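Local atomic coordinates of secretion activator protein, hypothetical (Brucella abortus bv. 1 str. 9-941, PDB entry 7DNP), a protein that probably cleaves peptidoglycan as a muramidase-type autolysin of the glycoside hydrolase 108 family, linked to the type IV secretion system. Residues Asn32-Thr36 with Ala61-Tyr65. Numbering follows the deposited sequence.
With H9U ((2R)-2-[[(2S)-2-[[(2R)-2-[(2R,3S,4R,5R,6S)-5-acetamido-3-[(2S,3R,4R,5S,6R)-3-acetamido-6-(hydroxymethyl)-4,5-bis(oxidanyl)oxan-2-yl]oxy-2-(hydroxymethyl)-6-oxidanyl-oxan-4-yl]oxypropanoyl]amino]propanoyl]amino]pentanedioic acid), chain B.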
loop_
_atom_site.group_PDB
_atom_site.type_symbol
_atom_site.label_atom_id
_atom_site.label_comp_id
_atom_site.label_asym_id
_atom_site.label_seq_id
_atom_site.Cartn_x
_atom_site.Cartn_y
_atom_site.Cartn_z
ATOM N N ASN A 32 6.065 -1.670 13.934
ATOM C CA ASN A 32 7.401 -2.207 13.709
ATOM C C ASN A 32 7.526 -2.550 12.233
ATOM O O ASN A 32 6.751 -3.361 11.716
ATOM C CB ASN A 32 7.668 -3.440 14.576
ATOM C CG ASN A 32 9.150 -3.756 14.693
ATOM O OD1 ASN A 32 9.964 -3.258 13.916
ATOM N ND2 ASN A 32 9.507 -4.579 15.675
ATOM N N MET A 33 8.496 -1.928 11.560
ATOM C CA MET A 33 8.657 -2.062 10.113
ATOM C C MET A 33 7.360 -1.723 9.383
ATOM O O MET A 33 7.042 -2.300 8.339
ATOM C CB MET A 33 9.147 -3.464 9.742
ATOM C CG MET A 33 10.444 -3.845 10.430
ATOM S SD MET A 33 10.734 -5.616 10.455
ATOM C CE MET A 33 9.590 -6.121 11.745
ATOM N N GLY A 34 6.595 -0.785 9.943
ATOM C CA GLY A 34 5.340 -0.359 9.366
ATOM C C GLY A 34 4.132 -1.175 9.771
ATOM O O GLY A 34 3.003 -0.774 9.459
ATOM N N ILE A 35 4.321 -2.296 10.459
ATOM C CA ILE A 35 3.223 -3.184 10.830
ATOM C C ILE A 35 2.584 -2.679 12.119
ATOM O O ILE A 35 3.262 -2.538 13.143
ATOM C CB ILE A 35 3.716 -4.629 10.989
ATOM C CG1 ILE A 35 4.410 -5.096 9.708
ATOM C CG2 ILE A 35 2.559 -5.552 11.349
ATOM C CD1 ILE A 35 3.459 -5.328 8.561
ATOM N N THR A 36 1.275 -2.424 12.078
ATOM C CA THR A 36 0.566 -1.929 13.248
ATOM C C THR A 36 0.109 -3.084 14.131
ATOM O O THR A 36 0.171 -4.261 13.756
ATOM C CB THR A 36 -0.652 -1.096 12.857
ATOM O OG1 THR A 36 -1.681 -1.961 12.354
ATOM C CG2 THR A 36 -0.286 -0.062 11.803
ATOM N N ALA A 61 6.990 -9.986 9.285
ATOM C CA ALA A 61 6.563 -8.761 8.613
ATOM C C ALA A 61 6.503 -8.957 7.104
ATOM O O ALA A 61 5.563 -8.496 6.446
ATOM C CB ALA A 61 7.502 -7.607 8.965
ATOM N N THR A 62 7.487 -9.663 6.542
ATOM C CA THR A 62 7.484 -9.915 5.105
ATOM C C THR A 62 6.313 -10.804 4.699
ATOM O O THR A 62 5.673 -10.558 3.670
ATOM C CB THR A 62 8.817 -10.532 4.673
ATOM O OG1 THR A 62 9.892 -9.672 5.073
ATOM C CG2 THR A 62 8.865 -10.711 3.162
ATOM N N ASP A 63 6.009 -11.837 5.489
ATOM C CA ASP A 63 4.850 -12.669 5.173
ATOM C C ASP A 63 3.563 -11.860 5.238
ATOM O O ASP A 63 2.651 -12.057 4.427
ATOM C CB ASP A 63 4.762 -13.862 6.125
ATOM C CG ASP A 63 5.950 -14.797 6.018
ATOM O OD1 ASP A 63 6.545 -14.905 4.926
ATOM O OD2 ASP A 63 6.285 -15.432 7.038
ATOM N N ILE A 64 3.471 -10.945 6.205
ATOM C CA ILE A 64 2.280 -10.115 6.338
ATOM C C ILE A 64 2.131 -9.195 5.136
ATOM O O ILE A 64 1.038 -9.060 4.576
ATOM C CB ILE A 64 2.332 -9.317 7.652
ATOM C CG1 ILE A 64 2.146 -10.261 8.849
ATOM C CG2 ILE A 64 1.289 -8.205 7.636
ATOM C CD1 ILE A 64 2.503 -9.632 10.178
ATOM N N TYR A 65 3.222 -8.544 4.727
ATOM C CA TYR A 65 3.171 -7.677 3.557
ATOM C C TYR A 65 2.849 -8.471 2.293
ATOM O O TYR A 65 2.113 -7.989 1.425
ATOM C CB TYR A 65 4.496 -6.929 3.400
ATOM C CG TYR A 65 4.619 -5.703 4.286
ATOM C CD1 TYR A 65 3.619 -4.738 4.318
ATOM C CD2 TYR A 65 5.732 -5.519 5.095
ATOM C CE1 TYR A 65 3.730 -3.620 5.128
ATOM C CE2 TYR A 65 5.851 -4.405 5.909
ATOM C CZ TYR A 65 4.852 -3.461 5.921
ATOM O OH TYR A 65 4.980 -2.357 6.734
HETATM C C22 H9U B . -0.290 2.808 8.737
HETATM C C24 H9U B . 0.271 5.127 9.292
HETATM C C26 H9U B . 1.214 2.470 8.778
HETATM C C28 H9U B . 1.751 4.745 9.451
HETATM C C23 H9U B . -0.624 3.985 9.572
HETATM C C25 H9U B . -2.029 1.258 8.329
HETATM C C27 H9U B . -2.125 -0.287 8.280
HETATM C C29 H9U B . -3.286 -0.720 7.470
HETATM C C30 H9U B . -4.543 -0.079 7.900
HETATM C C31 H9U B . -4.391 1.448 7.841
HETATM C C32 H9U B . -2.788 5.048 10.184
HETATM C C33 H9U B . 1.554 1.492 7.697
HETATM C C34 H9U B . -5.673 2.131 8.215
HETATM C C35 H9U B . -0.199 7.598 9.618
HETATM C C36 H9U B . -3.645 6.014 9.374
HETATM C C37 H9U B . -0.015 -1.841 8.220
HETATM C C38 H9U B . -3.662 4.111 11.002
HETATM C C39 H9U B . -4.351 6.883 7.108
HETATM C C40 H9U B . -0.453 8.800 10.522
HETATM C C41 H9U B . 1.204 -2.284 7.412
HETATM C C42 H9U B . -5.703 6.204 6.913
HETATM C C43 H9U B . -8.053 5.776 7.795
HETATM C C44 H9U B . -3.698 7.092 5.755
HETATM C C45 H9U B . -8.074 4.515 8.646
HETATM C C46 H9U B . -9.133 6.713 8.314
HETATM C C47 H9U B . -10.474 6.445 7.631
HETATM C C48 H9U B . -11.550 7.415 8.111
HETATM N N18 H9U B . 0.021 6.293 10.193
HETATM N N19 H9U B . -0.889 -0.833 7.633
HETATM N N20 H9U B . -3.545 5.979 7.910
HETATM N N21 H9U B . -6.747 6.411 7.922
HETATM O O01 H9U B . -1.042 1.667 9.211
HETATM O O02 H9U B . 2.091 3.628 8.574
HETATM O O03 H9U B . -3.307 1.866 8.733
HETATM O O04 H9U B . -2.027 4.333 9.233
HETATM O O05 H9U B . 1.985 4.368 10.747
HETATM O O06 H9U B . -3.436 -2.190 7.525
HETATM O O07 H9U B . -5.619 -0.478 7.031
HETATM O O08 H9U B . 2.947 1.332 7.719
HETATM O O09 H9U B . -6.019 1.781 9.525
HETATM O O10 H9U B . -0.185 7.740 8.440
HETATM O O11 H9U B . -4.368 6.782 9.911
HETATM O O12 H9U B . -0.227 -2.322 9.288
HETATM O O13 H9U B . -5.879 5.514 5.962
HETATM O O14 H9U B . -8.726 3.508 8.256
HETATM O O15 H9U B . -7.442 4.483 9.736
HETATM O O16 H9U B . -11.254 8.306 8.953
HETATM O O17 H9U B . -12.725 7.318 7.664
#
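Tyr65 reaches from its helix to the tight turn at Met33 and Gly34, and its hydroxyl donates a short hydrogen bond to the carbonyl oxygen of Met33 (OH to O 2.6 Å). The donor lies in the carbonyl plane on a lone pair, at a C=O...O angle of 137°, and Met33 O in turn sits at the edge of the ring, in its plane. The same OH rests against CA of Gly34 at 3.3 Å. Glycine suits this place twice over: having no side chain, Gly34 lets the hydroxyl lie directly against its CA, and its own backbone angles in the type I' turn direct the side-chain position toward the preceding carbonyl oxygen.

Ile35 meets Tyr65 from the opposite direction. Its CG1 stands anti to the carbonyl carbon (chi1 -56°), and the bend at chi2 (-71°) lays CD1 over one ring face, 3.8 Å from the centroid and offset toward the hydroxyl-bearing rim, a CH-pi contact. That methyl also touches CG2 of Ile64 (3.7 Å), while CG1 packs on CB of Ala61. Met33, bent at chi3, brings CE to the same Ala61 CB (3.8 Å); the small side chain lets both partners approach the helix closely.

The backbone of the turn and of the residue after it also binds the muropeptide H9U. Gly34 O accepts a hydrogen bond from O08 (2.7 Å), and Thr36 N donates to O12, whose acetamido methyl C41 approaches the Tyr65 ring obliquely.

The turn joins strand 31-32 to edge strand 35-36 of the small antiparallel sheet, and Thr36 stands at the N-cap position of helix 37-44. Leu40 and Trp43 of that helix touch Ile64, whereas Phe14 of helix 5-17 touches both Met33 and Ala61, so helix 58-70 meets helix 37-44 through Ile64 and helix 5-17 through Ala61, with Tyr65 at the ligand pocket.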